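Local coordinates for Non-structural protein 3 (Porcine deltacoronavirus, PDB 6LN0) that probably joins an ADP-ribose-binding macro domain to a papain-like cysteine protease that would cut the viral polyprotein and remove ubiquitin-like tags, at residues K13-V18 against R148-T153; A22-D27 against H116-I121; P390-A395 against V417-H422. All coordinates share one frame; numbering follows the deposited sequence.

Contact 1: K13-V18 against R148-T153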
ATOM      1  N   LYS A  13     -12.619 -18.705 -17.097  1.00 74.72           N
ATOM      2  CA  LYS A  13     -12.376 -17.436 -17.772  1.00 74.52           C
ATOM      3  C   LYS A  13     -13.664 -17.065 -18.504  1.00 73.36           C
ATOM      4  O   LYS A  13     -13.938 -17.544 -19.609  1.00 70.74           O
ATOM      5  CB  LYS A  13     -11.164 -17.516 -18.697  1.00 75.55           C
ATOM      6  CG  LYS A  13      -9.825 -17.641 -17.920  1.00 84.71           C
ATOM      7  CD  LYS A  13      -9.671 -16.575 -16.798  1.00 79.54           C
ATOM      8  CE  LYS A  13      -8.240 -16.019 -16.688  1.00 75.24           C
ATOM      9  NZ  LYS A  13      -7.450 -16.623 -15.569  1.00 81.25           N
ATOM     10  N   VAL A  14     -14.459 -16.231 -17.832  1.00 72.60           N
ATOM     11  CA  VAL A  14     -15.699 -15.694 -18.366  1.00 65.49           C
ATOM     12  C   VAL A  14     -15.399 -14.755 -19.526  1.00 71.95           C
ATOM     13  O   VAL A  14     -14.392 -14.034 -19.519  1.00 77.37           O
ATOM     14  CB  VAL A  14     -16.435 -14.961 -17.236  1.00 59.84           C
ATOM     15  CG1 VAL A  14     -17.637 -14.230 -17.752  1.00 60.33           C
ATOM     16  CG2 VAL A  14     -16.797 -15.925 -16.142  1.00 61.67           C
ATOM     17  N   GLU A  15     -16.268 -14.755 -20.531  1.00 65.78           N
ATOM     18  CA  GLU A  15     -16.184 -13.780 -21.606  1.00 66.94           C
ATOM     19  C   GLU A  15     -17.585 -13.271 -21.925  1.00 75.29           C
ATOM     20  O   GLU A  15     -18.549 -14.044 -21.964  1.00 76.64           O
ATOM     21  CB  GLU A  15     -15.517 -14.367 -22.861  1.00 74.42           C
ATOM     22  CG  GLU A  15     -16.399 -15.298 -23.704  1.00 75.74           C
ATOM     23  CD  GLU A  15     -15.593 -16.351 -24.464  1.00 83.78           C
ATOM     24  OE1 GLU A  15     -15.348 -16.163 -25.680  1.00 83.72           O
ATOM     25  OE2 GLU A  15     -15.203 -17.369 -23.843  1.00 86.14           O
ATOM     26  N   LEU A  16     -17.699 -11.960 -22.125  1.00 73.92           N
ATOM     27  CA  LEU A  16     -18.975 -11.312 -22.390  1.00 66.52           C
ATOM     28  C   LEU A  16     -18.968 -10.869 -23.841  1.00 76.08           C
ATOM     29  O   LEU A  16     -18.254  -9.929 -24.204  1.00 78.92           O
ATOM     30  CB  LEU A  16     -19.198 -10.135 -21.454  1.00 66.90           C
ATOM     31  CG  LEU A  16     -20.658  -9.748 -21.285  1.00 68.89           C
ATOM     32  CD1 LEU A  16     -20.869  -9.199 -19.905  1.00 69.10           C
ATOM     33  CD2 LEU A  16     -21.043  -8.723 -22.316  1.00 74.40           C
ATOM     34  N   VAL A  17     -19.764 -11.539 -24.665  1.00 77.37           N
ATOM     35  CA  VAL A  17     -19.736 -11.335 -26.105  1.00 74.91           C
ATOM     36  C   VAL A  17     -20.936 -10.496 -26.536  1.00 78.68           C
ATOM     37  O   VAL A  17     -22.016 -10.516 -25.921  1.00 70.85           O
ATOM     38  CB  VAL A  17     -19.665 -12.698 -26.821  1.00 76.66           C
ATOM     39  CG1 VAL A  17     -19.906 -12.564 -28.315  1.00 76.19           C
ATOM     40  CG2 VAL A  17     -18.296 -13.319 -26.560  1.00 74.83           C
ATOM     41  N   VAL A  18     -20.726  -9.748 -27.620  1.00 85.45           N
ATOM     42  CA  VAL A  18     -21.543  -8.615 -28.043  1.00 84.58           C
ATOM     43  C   VAL A  18     -22.861  -9.032 -28.701  1.00 80.78           C
ATOM     44  O   VAL A  18     -23.924  -8.949 -28.071  1.00 78.90           O
ATOM     45  CB  VAL A  18     -20.700  -7.722 -28.976  1.00 85.53           C
ATOM     46  CG1 VAL A  18     -19.813  -6.812 -28.148  1.00 78.41           C
ATOM     47  CG2 VAL A  18     -19.818  -8.580 -29.912  1.00 75.94           C
ATOM     48  N   ARG A 148     -14.121 -22.130 -19.797  1.00 69.04           N
ATOM     49  CA  ARG A 148     -14.583 -20.998 -20.589  1.00 70.80           C
ATOM     50  C   ARG A 148     -16.108 -20.862 -20.513  1.00 70.22           C
ATOM     51  O   ARG A 148     -16.837 -21.854 -20.639  1.00 67.31           O
ATOM     52  CB  ARG A 148     -14.122 -21.176 -22.031  1.00 67.51           C
ATOM     53  CG  ARG A 148     -14.676 -20.162 -22.987  1.00 71.99           C
ATOM     54  CD  ARG A 148     -14.618 -20.676 -24.430  1.00 70.19           C
ATOM     55  NE  ARG A 148     -15.121 -19.666 -25.356  1.00 73.65           N
ATOM     56  CZ  ARG A 148     -15.863 -19.913 -26.435  1.00 76.38           C
ATOM     57  NH1 ARG A 148     -16.262 -18.900 -27.191  1.00 77.31           N
ATOM     58  NH2 ARG A 148     -16.200 -21.154 -26.770  1.00 70.04           N
ATOM     59  N   VAL A 149     -16.587 -19.632 -20.284  1.00 68.83           N
ATOM     60  CA  VAL A 149     -18.018 -19.322 -20.183  1.00 68.22           C
ATOM     61  C   VAL A 149     -18.324 -18.072 -21.000  1.00 67.65           C
ATOM     62  O   VAL A 149     -17.569 -17.096 -20.965  1.00 70.98           O
ATOM     63  CB  VAL A 149     -18.476 -19.107 -18.725  1.00 61.67           C
ATOM     64  CG1 VAL A 149     -19.970 -18.857 -18.689  1.00 58.12           C
ATOM     65  CG2 VAL A 149     -18.122 -20.301 -17.878  1.00 64.59           C
ATOM     66  N   THR A 150     -19.455 -18.082 -21.702  1.00 66.60           N
ATOM     67  CA  THR A 150     -19.810 -17.028 -22.642  1.00 62.86           C
ATOM     68  C   THR A 150     -21.166 -16.451 -22.276  1.00 61.98           C
ATOM     69  O   THR A 150     -22.174 -17.161 -22.328  1.00 63.90           O
ATOM     70  CB  THR A 150     -19.855 -17.573 -24.067  1.00 65.03           C
ATOM     71  OG1 THR A 150     -18.541 -17.968 -24.475  1.00 69.60           O
ATOM     72  CG2 THR A 150     -20.394 -16.522 -25.014  1.00 62.49           C
ATOM     73  N   LEU A 151     -21.198 -15.172 -21.924  1.00 62.31           N
ATOM     74  CA  LEU A 151     -22.456 -14.453 -21.805  1.00 60.61           C
ATOM     75  C   LEU A 151     -22.687 -13.615 -23.046  1.00 60.99           C
ATOM     76  O   LEU A 151     -21.751 -13.218 -23.742  1.00 65.23           O
ATOM     77  CB  LEU A 151     -22.500 -13.544 -20.585  1.00 69.38           C
ATOM     78  CG  LEU A 151     -21.931 -14.025 -19.273  1.00 68.65           C
ATOM     79  CD1 LEU A 151     -20.522 -13.546 -19.286  1.00 69.80           C
ATOM     80  CD2 LEU A 151     -22.696 -13.387 -18.134  1.00 64.26           C
ATOM     81  N   VAL A 152     -23.957 -13.327 -23.297  1.00 61.14           N
ATOM     82  CA  VAL A 152     -24.398 -12.739 -24.550  1.00 67.32           C
ATOM     83  C   VAL A 152     -25.314 -11.575 -24.228  1.00 64.71           C
ATOM     84  O   VAL A 152     -26.244 -11.719 -23.424  1.00 59.11           O
ATOM     85  CB  VAL A 152     -25.120 -13.768 -25.443  1.00 64.90           C
ATOM     86  CG1 VAL A 152     -25.678 -13.085 -26.696  1.00 68.22           C
ATOM     87  CG2 VAL A 152     -24.174 -14.910 -25.808  1.00 57.47           C
ATOM     88  N   THR A 153     -25.071 -10.434 -24.881  1.00 71.30           N
ATOM     89  CA  THR A 153     -25.730  -9.199 -24.475  1.00 80.14           C
ATOM     90  C   THR A 153     -26.578  -8.571 -25.593  1.00 78.54           C
ATOM     91  O   THR A 153     -27.797  -8.772 -25.620  1.00 76.97           O
ATOM     92  CB  THR A 153     -24.663  -8.228 -23.921  1.00 75.44           C
ATOM     93  OG1 THR A 153     -25.258  -6.977 -23.564  1.00 80.86           O
ATOM     94  CG2 THR A 153     -23.465  -8.017 -24.895  1.00 77.88           C
TER
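Two parallel strands at the outer end of the macro-domain sheet make this contact: the edge strand 10-17 and its inner neighbour 146-152. K13 lies level with R148, and the match runs to V17 beside V152. Four backbone bonds of ordinary strength hold them. E15 uses both its backbone groups: its N gives to V149 O at 2.7 Å, and its O takes L151 N at 2.9 Å. V17 does the same with L151 O and T153 N. A fifth, weak bond runs from V149 N to K13 O.

The face with E15, R148 and T150 carries a salt bridge. The R148 chain is extended from CG to NE and meets the E15 carboxylate side-on. NE lies 2.8 Å from E15 OE2, and NH1 gives a longer bond to E15 OE1. The two planes are 58° apart, so both oxygens are met from above the carboxylate plane. R148 NH2 bonds to K25 O of the next loop. T150 OG1 lies over one guanidinium face, toward its rim, and is hydrogen-bonded to H116 NE2.

In the parallel order of the macro-domain fold, strand 117-120 follows on the far side of 146-152. The face with V14, L16, V149 and L151 is apolar. V14 CG1 touches L151 CD1 at 3.3 Å. L135 and F138 of helix 131-141 pack against L151, and W162 of helix 158-165 packs on V14 and L16. Just past the end of strand 146-152, the T153 side chain crosses that of L16 at about a right angle, with L16 CD2 3.6 Å from T153 CG2.

Contact 2: A22-D27 against H116-I121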
ATOM      1  N   ALA A  22     -26.621 -16.540 -32.954  1.00 71.58           N
ATOM      2  CA  ALA A  22     -26.081 -17.123 -34.180  1.00 75.21           C
ATOM      3  C   ALA A  22     -24.606 -16.796 -34.386  1.00 71.95           C
ATOM      4  O   ALA A  22     -23.890 -17.561 -35.034  1.00 70.74           O
ATOM      5  CB  ALA A  22     -26.892 -16.654 -35.396  1.00 68.03           C
ATOM      6  N   SER A  23     -24.126 -15.699 -33.816  1.00 80.13           N
ATOM      7  CA  SER A  23     -22.740 -15.281 -33.955  1.00 75.92           C
ATOM      8  C   SER A  23     -21.751 -16.152 -33.192  1.00 74.33           C
ATOM      9  O   SER A  23     -20.585 -16.241 -33.603  1.00 81.02           O
ATOM     10  CB  SER A  23     -22.576 -13.863 -33.444  1.00 81.53           C
ATOM     11  OG  SER A  23     -23.023 -13.756 -32.106  1.00 84.10           O
ATOM     12  N   ILE A  24     -22.185 -16.820 -32.119  1.00 72.52           N
ATOM     13  CA  ILE A  24     -21.236 -17.278 -31.115  1.00 71.78           C
ATOM     14  C   ILE A  24     -20.334 -18.365 -31.688  1.00 71.41           C
ATOM     15  O   ILE A  24     -20.741 -19.171 -32.537  1.00 71.22           O
ATOM     16  CB  ILE A  24     -22.000 -17.751 -29.867  1.00 67.98           C
ATOM     17  CG1 ILE A  24     -22.721 -16.584 -29.209  1.00 66.56           C
ATOM     18  CG2 ILE A  24     -21.061 -18.382 -28.844  1.00 65.40           C
ATOM     19  CD1 ILE A  24     -21.785 -15.671 -28.410  1.00 69.91           C
ATOM     20  N   LYS A  25     -19.089 -18.368 -31.233  1.00 68.68           N
ATOM     21  CA  LYS A  25     -18.125 -19.430 -31.501  1.00 71.66           C
ATOM     22  C   LYS A  25     -18.414 -20.607 -30.563  1.00 74.44           C
ATOM     23  O   LYS A  25     -17.988 -20.609 -29.401  1.00 74.54           O
ATOM     24  CB  LYS A  25     -16.710 -18.884 -31.318  1.00 75.78           C
ATOM     25  CG  LYS A  25     -15.577 -19.916 -31.309  1.00 80.52           C
ATOM     26  CD  LYS A  25     -14.300 -19.300 -30.735  1.00 78.44           C
ATOM     27  CE  LYS A  25     -13.507 -20.316 -29.913  1.00 81.17           C
ATOM     28  NZ  LYS A  25     -13.944 -21.722 -30.179  1.00 80.18           N
ATOM     29  N   PHE A  26     -19.137 -21.622 -31.056  1.00 69.48           N
ATOM     30  CA  PHE A  26     -19.572 -22.742 -30.226  1.00 65.57           C
ATOM     31  C   PHE A  26     -18.507 -23.841 -30.153  1.00 67.76           C
ATOM     32  O   PHE A  26     -17.508 -23.833 -30.876  1.00 72.71           O
ATOM     33  CB  PHE A  26     -20.884 -23.323 -30.746  1.00 61.24           C
ATOM     34  CG  PHE A  26     -22.072 -22.434 -30.523  1.00 63.71           C
ATOM     35  CD1 PHE A  26     -22.627 -22.293 -29.263  1.00 63.55           C
ATOM     36  CD2 PHE A  26     -22.643 -21.742 -31.579  1.00 64.23           C
ATOM     37  CE1 PHE A  26     -23.736 -21.471 -29.060  1.00 61.22           C
ATOM     38  CE2 PHE A  26     -23.739 -20.920 -31.380  1.00 66.17           C
ATOM     39  CZ  PHE A  26     -24.289 -20.786 -30.120  1.00 60.99           C
ATOM     40  N   ASP A  27     -18.740 -24.803 -29.253  1.00 69.37           N
ATOM     41  CA  ASP A  27     -17.811 -25.897 -28.963  1.00 67.35           C
ATOM     42  C   ASP A  27     -18.483 -26.956 -28.082  1.00 68.38           C
ATOM     43  O   ASP A  27     -18.184 -27.061 -26.883  1.00 65.38           O
ATOM     44  CB  ASP A  27     -16.550 -25.349 -28.288  1.00 69.11           C
ATOM     45  CG  ASP A  27     -15.543 -26.442 -27.940  1.00 77.66           C
ATOM     46  OD1 ASP A  27     -15.715 -27.594 -28.407  1.00 75.42           O
ATOM     47  OD2 ASP A  27     -14.579 -26.146 -27.190  1.00 78.26           O
ATOM     48  N   HIS A 116     -19.022 -25.966 -21.522  1.00 58.39           N
ATOM     49  CA  HIS A 116     -18.955 -24.602 -22.029  1.00 58.45           C
ATOM     50  C   HIS A 116     -20.367 -24.046 -22.150  1.00 56.49           C
ATOM     51  O   HIS A 116     -21.148 -24.489 -22.995  1.00 60.21           O
ATOM     52  CB  HIS A 116     -18.250 -24.525 -23.378  1.00 53.80           C
ATOM     53  CG  HIS A 116     -18.440 -23.203 -24.052  1.00 65.08           C
ATOM     54  ND1 HIS A 116     -18.994 -23.073 -25.310  1.00 63.44           N
ATOM     55  CD2 HIS A 116     -18.197 -21.941 -23.617  1.00 64.50           C
ATOM     56  CE1 HIS A 116     -19.054 -21.793 -25.631  1.00 64.86           C
ATOM     57  NE2 HIS A 116     -18.577 -21.085 -24.623  1.00 66.31           N
ATOM     58  N   TYR A 117     -20.679 -23.051 -21.339  1.00 59.12           N
ATOM     59  CA  TYR A 117     -22.005 -22.463 -21.292  1.00 55.50           C
ATOM     60  C   TYR A 117     -22.052 -21.189 -22.123  1.00 58.59           C
ATOM     61  O   TYR A 117     -21.104 -20.397 -22.129  1.00 61.62           O
ATOM     62  CB  TYR A 117     -22.390 -22.149 -19.852  1.00 55.34           C
ATOM     63  CG  TYR A 117     -22.632 -23.375 -19.012  1.00 55.42           C
ATOM     64  CD1 TYR A 117     -23.891 -23.964 -18.961  1.00 54.49           C
ATOM     65  CD2 TYR A 117     -21.616 -23.936 -18.254  1.00 57.19           C
ATOM     66  CE1 TYR A 117     -24.132 -25.088 -18.190  1.00 56.28           C
ATOM     67  CE2 TYR A 117     -21.850 -25.063 -17.481  1.00 59.36           C
ATOM     68  CZ  TYR A 117     -23.106 -25.633 -17.451  1.00 60.98           C
ATOM     69  OH  TYR A 117     -23.351 -26.744 -16.679  1.00 62.99           O
ATOM     70  N   VAL A 118     -23.167 -20.994 -22.819  1.00 52.23           N
ATOM     71  CA  VAL A 118     -23.441 -19.759 -23.534  1.00 51.08           C
ATOM     72  C   VAL A 118     -24.728 -19.218 -22.951  1.00 53.51           C
ATOM     73  O   VAL A 118     -25.764 -19.891 -22.996  1.00 55.91           O
ATOM     74  CB  VAL A 118     -23.552 -19.982 -25.047  1.00 52.35           C
ATOM     75  CG1 VAL A 118     -23.861 -18.704 -25.745  1.00 52.26           C
ATOM     76  CG2 VAL A 118     -22.259 -20.567 -25.575  1.00 57.23           C
ATOM     77  N   ILE A 119     -24.660 -18.036 -22.352  1.00 48.63           N
ATOM     78  CA  ILE A 119     -25.802 -17.573 -21.575  1.00 54.08           C
ATOM     79  C   ILE A 119     -26.200 -16.166 -22.007  1.00 61.38           C
ATOM     80  O   ILE A 119     -25.434 -15.208 -21.816  1.00 57.64           O
ATOM     81  CB  ILE A 119     -25.505 -17.627 -20.066  1.00 54.76           C
ATOM     82  CG1 ILE A 119     -24.818 -18.941 -19.696  1.00 55.41           C
ATOM     83  CG2 ILE A 119     -26.773 -17.489 -19.260  1.00 47.81           C
ATOM     84  CD1 ILE A 119     -24.892 -19.276 -18.220  1.00 54.10           C
ATOM     85  N   PRO A 120     -27.364 -16.002 -22.632  1.00 61.16           N
ATOM     86  CA  PRO A 120     -28.001 -14.681 -22.659  1.00 61.51           C
ATOM     87  C   PRO A 120     -28.238 -14.205 -21.234  1.00 62.15           C
ATOM     88  O   PRO A 120     -28.789 -14.936 -20.407  1.00 62.07           O
ATOM     89  CB  PRO A 120     -29.325 -14.940 -23.392  1.00 60.80           C
ATOM     90  CG  PRO A 120     -29.495 -16.465 -23.386  1.00 54.83           C
ATOM     91  CD  PRO A 120     -28.102 -16.987 -23.440  1.00 55.42           C
ATOM     92  N   ILE A 121     -27.814 -12.971 -20.948  1.00 62.94           N
ATOM     93  CA  ILE A 121     -28.014 -12.423 -19.611  1.00 64.73           C
ATOM     94  C   ILE A 121     -29.490 -12.494 -19.266  1.00 65.84           C
ATOM     95  O   ILE A 121     -30.353 -12.130 -20.077  1.00 71.10           O
ATOM     96  CB  ILE A 121     -27.479 -10.988 -19.537  1.00 66.02           C
ATOM     97  CG1 ILE A 121     -25.976 -10.992 -19.773  1.00 63.53           C
ATOM     98  CG2 ILE A 121     -27.809 -10.360 -18.196  1.00 66.19           C
ATOM     99  CD1 ILE A 121     -25.467  -9.681 -20.241  1.00 70.06           C
TER
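The F26 side chain crosses that of V118 at about a right angle, with F26 CE1 3.9 Å from V118 CG2. F26 CD1 lies almost as near to the same methyl. F26 CG is anti to the carbonyl carbon (chi1 -71°), which sets the ring beside I24 and V118. On one face of the ring lies I24 CB, 3.8 Å above the plane and offset toward the rim. I24 also meets V118 directly. I24 CG2 is anti to its own backbone N and comes tip to tip with V118, 4.1 Å from V118 CG2. V118 CG1 is about equally close to I24 CG2. V118 CG2 thus meets both I24 and F26, while CG1 meets I24. This is apolar packing of a loop against a strand.

In the second half of the contact the H116 ring lies beside the loop backbone, with CE1 4.1 Å from K25 O and ND1 4.3 Å from D27 N. These are approaches, not bonds. Both ring nitrogens have other partners: ND1 bonds to S29 OG and NE2 to T150 OG1. S29 OG also takes the N-H of D27, so one hydroxyl links the loop to the histidine. D27 OD2 is 5.7 Å from H116 ND1 and forms a salt bridge with K7.

In the macro-domain fold, the loop joins strand 10-17 to strand 29-34. It lies over one face of the sheet, where I24 also touches T150 and V152 of strand 146-152. Strand 117-120 runs between 146-152 and 29-34, while Y117 and I119 pack against I110 of helix 99-110.

Contact 3: P390-A395 against V417-H422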
ATOM      1  N   PRO A 390      29.858  23.147  23.280  1.00 57.03           N
ATOM      2  CA  PRO A 390      28.493  22.758  22.864  1.00 57.62           C
ATOM      3  C   PRO A 390      28.133  21.361  23.346  1.00 51.99           C
ATOM      4  O   PRO A 390      28.872  20.401  23.129  1.00 51.15           O
ATOM      5  CB  PRO A 390      28.549  22.816  21.334  1.00 50.91           C
ATOM      6  CG  PRO A 390      29.718  23.680  21.011  1.00 55.08           C
ATOM      7  CD  PRO A 390      30.703  23.562  22.148  1.00 52.38           C
ATOM      8  N   ALA A 391      26.994  21.250  24.021  1.00 51.53           N
ATOM      9  CA  ALA A 391      26.609  19.992  24.642  1.00 47.24           C
ATOM     10  C   ALA A 391      25.092  19.850  24.626  1.00 50.00           C
ATOM     11  O   ALA A 391      24.357  20.739  24.180  1.00 47.71           O
ATOM     12  CB  ALA A 391      27.141  19.892  26.073  1.00 46.20           C
ATOM     13  N   ILE A 392      24.628  18.705  25.113  1.00 46.26           N
ATOM     14  CA  ILE A 392      23.211  18.459  25.318  1.00 46.58           C
ATOM     15  C   ILE A 392      23.036  17.956  26.742  1.00 42.57           C
ATOM     16  O   ILE A 392      23.775  17.077  27.195  1.00 42.53           O
ATOM     17  CB  ILE A 392      22.642  17.449  24.295  1.00 44.06           C
ATOM     18  CG1 ILE A 392      22.665  18.057  22.879  1.00 45.00           C
ATOM     19  CG2 ILE A 392      21.248  17.077  24.676  1.00 43.72           C
ATOM     20  CD1 ILE A 392      22.083  17.157  21.763  1.00 43.91           C
ATOM     21  N   LYS A 393      22.092  18.539  27.456  1.00 47.27           N
ATOM     22  CA  LYS A 393      21.767  18.092  28.799  1.00 53.92           C
ATOM     23  C   LYS A 393      20.353  17.521  28.815  1.00 58.08           C
ATOM     24  O   LYS A 393      19.466  17.967  28.072  1.00 52.53           O
ATOM     25  CB  LYS A 393      21.906  19.231  29.827  1.00 57.72           C
ATOM     26  CG  LYS A 393      23.337  19.745  30.048  1.00 56.07           C
ATOM     27  CD  LYS A 393      23.555  20.189  31.484  1.00 58.75           C
ATOM     28  CE  LYS A 393      24.221  21.567  31.567  1.00 69.66           C
ATOM     29  NZ  LYS A 393      23.945  22.260  32.882  1.00 78.24           N
ATOM     30  N   PHE A 394      20.170  16.522  29.677  1.00 56.84           N
ATOM     31  CA  PHE A 394      18.931  15.768  29.793  1.00 60.04           C
ATOM     32  C   PHE A 394      18.616  15.626  31.274  1.00 65.78           C
ATOM     33  O   PHE A 394      19.463  15.164  32.045  1.00 59.54           O
ATOM     34  CB  PHE A 394      19.095  14.396  29.136  1.00 57.79           C
ATOM     35  CG  PHE A 394      17.805  13.640  28.909  1.00 64.69           C
ATOM     36  CD1 PHE A 394      17.127  13.051  29.964  1.00 61.28           C
ATOM     37  CD2 PHE A 394      17.308  13.467  27.623  1.00 64.12           C
ATOM     38  CE1 PHE A 394      15.966  12.332  29.745  1.00 65.04           C
ATOM     39  CE2 PHE A 394      16.134  12.752  27.398  1.00 68.05           C
ATOM     40  CZ  PHE A 394      15.468  12.187  28.460  1.00 70.07           C
ATOM     41  N   ALA A 395      17.413  16.033  31.673  1.00 63.25           N
ATOM     42  CA  ALA A 395      16.960  15.824  33.040  1.00 62.46           C
ATOM     43  C   ALA A 395      15.459  16.028  33.081  1.00 65.80           C
ATOM     44  O   ALA A 395      14.930  16.903  32.391  1.00 70.71           O
ATOM     45  CB  ALA A 395      17.647  16.779  34.024  1.00 66.73           C
ATOM     46  N   VAL A 417      24.906  15.486  31.236  1.00 46.58           N
ATOM     47  CA  VAL A 417      25.196  15.806  29.842  1.00 54.26           C
ATOM     48  C   VAL A 417      25.204  14.487  29.075  1.00 46.32           C
ATOM     49  O   VAL A 417      25.647  13.455  29.610  1.00 42.39           O
ATOM     50  CB  VAL A 417      26.525  16.581  29.709  1.00 55.66           C
ATOM     51  CG1 VAL A 417      27.685  15.708  30.068  1.00 54.20           C
ATOM     52  CG2 VAL A 417      26.701  17.108  28.294  1.00 55.55           C
ATOM     53  N   VAL A 418      24.623  14.486  27.873  1.00 49.35           N
ATOM     54  CA  VAL A 418      24.485  13.260  27.086  1.00 44.37           C
ATOM     55  C   VAL A 418      25.116  13.342  25.706  1.00 45.62           C
ATOM     56  O   VAL A 418      25.220  12.308  25.027  1.00 43.35           O
ATOM     57  CB  VAL A 418      23.013  12.806  26.965  1.00 45.53           C
ATOM     58  CG1 VAL A 418      22.498  12.413  28.329  1.00 43.40           C
ATOM     59  CG2 VAL A 418      22.145  13.889  26.307  1.00 46.73           C
ATOM     60  N   ALA A 419      25.581  14.506  25.281  1.00 45.02           N
ATOM     61  CA  ALA A 419      26.380  14.586  24.069  1.00 43.40           C
ATOM     62  C   ALA A 419      27.190  15.869  24.144  1.00 44.08           C
ATOM     63  O   ALA A 419      26.705  16.870  24.673  1.00 44.83           O
ATOM     64  CB  ALA A 419      25.498  14.570  22.810  1.00 39.20           C
ATOM     65  N   THR A 420      28.409  15.832  23.607  1.00 43.65           N
ATOM     66  CA  THR A 420      29.295  16.987  23.546  1.00 43.08           C
ATOM     67  C   THR A 420      29.977  17.010  22.191  1.00 43.49           C
ATOM     68  O   THR A 420      30.251  15.960  21.598  1.00 45.21           O
ATOM     69  CB  THR A 420      30.380  16.956  24.643  1.00 47.58           C
ATOM     70  OG1 THR A 420      31.051  15.693  24.609  1.00 45.34           O
ATOM     71  CG2 THR A 420      29.777  17.163  26.033  1.00 43.95           C
ATOM     72  N   TYR A 421      30.248  18.214  21.696  1.00 42.55           N
ATOM     73  CA  TYR A 421      31.030  18.399  20.479  1.00 45.22           C
ATOM     74  C   TYR A 421      32.393  18.982  20.829  1.00 46.44           C
ATOM     75  O   TYR A 421      32.479  19.996  21.526  1.00 52.68           O
ATOM     76  CB  TYR A 421      30.321  19.313  19.481  1.00 45.89           C
ATOM     77  CG  TYR A 421      31.217  19.658  18.329  1.00 47.50           C
ATOM     78  CD1 TYR A 421      31.553  18.688  17.382  1.00 48.13           C
ATOM     79  CD2 TYR A 421      31.777  20.925  18.203  1.00 45.91           C
ATOM     80  CE1 TYR A 421      32.410  18.970  16.327  1.00 44.04           C
ATOM     81  CE2 TYR A 421      32.630  21.214  17.148  1.00 49.71           C
ATOM     82  CZ  TYR A 421      32.931  20.221  16.207  1.00 48.24           C
ATOM     83  OH  TYR A 421      33.763  20.476  15.150  1.00 50.08           O
ATOM     84  N   HIS A 422      33.448  18.352  20.332  1.00 46.02           N
ATOM     85  CA  HIS A 422      34.828  18.728  20.615  1.00 44.35           C
ATOM     86  C   HIS A 422      35.485  19.155  19.308  1.00 49.12           C
ATOM     87  O   HIS A 422      35.838  18.312  18.481  1.00 51.58           O
ATOM     88  CB  HIS A 422      35.582  17.571  21.245  1.00 42.79           C
ATOM     89  CG  HIS A 422      34.859  16.912  22.384  1.00 48.77           C
ATOM     90  ND1 HIS A 422      35.140  17.191  23.709  1.00 50.02           N
ATOM     91  CD2 HIS A 422      33.899  15.954  22.397  1.00 43.72           C
ATOM     92  CE1 HIS A 422      34.373  16.445  24.486  1.00 51.95           C
ATOM     93  NE2 HIS A 422      33.613  15.684  23.714  1.00 51.39           N
TER
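Three backbone hydrogen bonds join these antiparallel strands. I392 uses both its groups: its N gives to A419 O and its O takes V418 N, each at 2.8 Å. Y421 N gives a nearly straight bond to P390 O at 3.0 Å. A391 and T420 form a non-hydrogen-bonded pair, while I392 and A419 form a hydrogen-bonded one. A beta bulge shifts the register by one, so K393 faces V417. V418 is the extra residue.

Apolar contacts fall on both faces. On one, V417 CG2 is anti to its backbone N and touches A391 CB at 3.6 Å, while T420 CG2 reaches the same CB. Beside the face of I392 and A419, the I392 and V418 side chains cross obliquely, CG2 to CG2 3.7 Å. V418 CG1 meets F394 CB at 4.0 Å. At the strand end, P390 CG approaches the edge of the Y421 ring.

K393 NZ pairs with E386 and T420 OG1 bonds to Y351 OH.

In the mixed sheet of the papain-like protease, strand 416-423 runs between 376-383 and 391-395, with 398-402 beyond. L268 of helix 260-270 packs under I392 and A419, and P313 of helix 313-322 under I392 and V418.

Overall arrangement
Contacts 1 and 2 both reach one sheet of the macro domain, their centres about 7 Å apart. Contact 2 is nested inside the loop closed by contact 1. Strands 146-152 and 117-120 join them through probable hydrogen bonds: T150 O to I119 N at 2.6 Å and V152 N to I119 O at 2.8 Å. R148 NH2 packs on H116 CE1 at 3.1 Å. Contact 3 follows later, in the protease part. Its centre is about 73 Å from that of contact 1, on the opposite side of the chain's centre. Of the zinc-binding cysteines, C360 lies on strand 358-360 of the sheet that holds contact 3; C334, C335 and C363 lie just past strands 327-332 and 358-360.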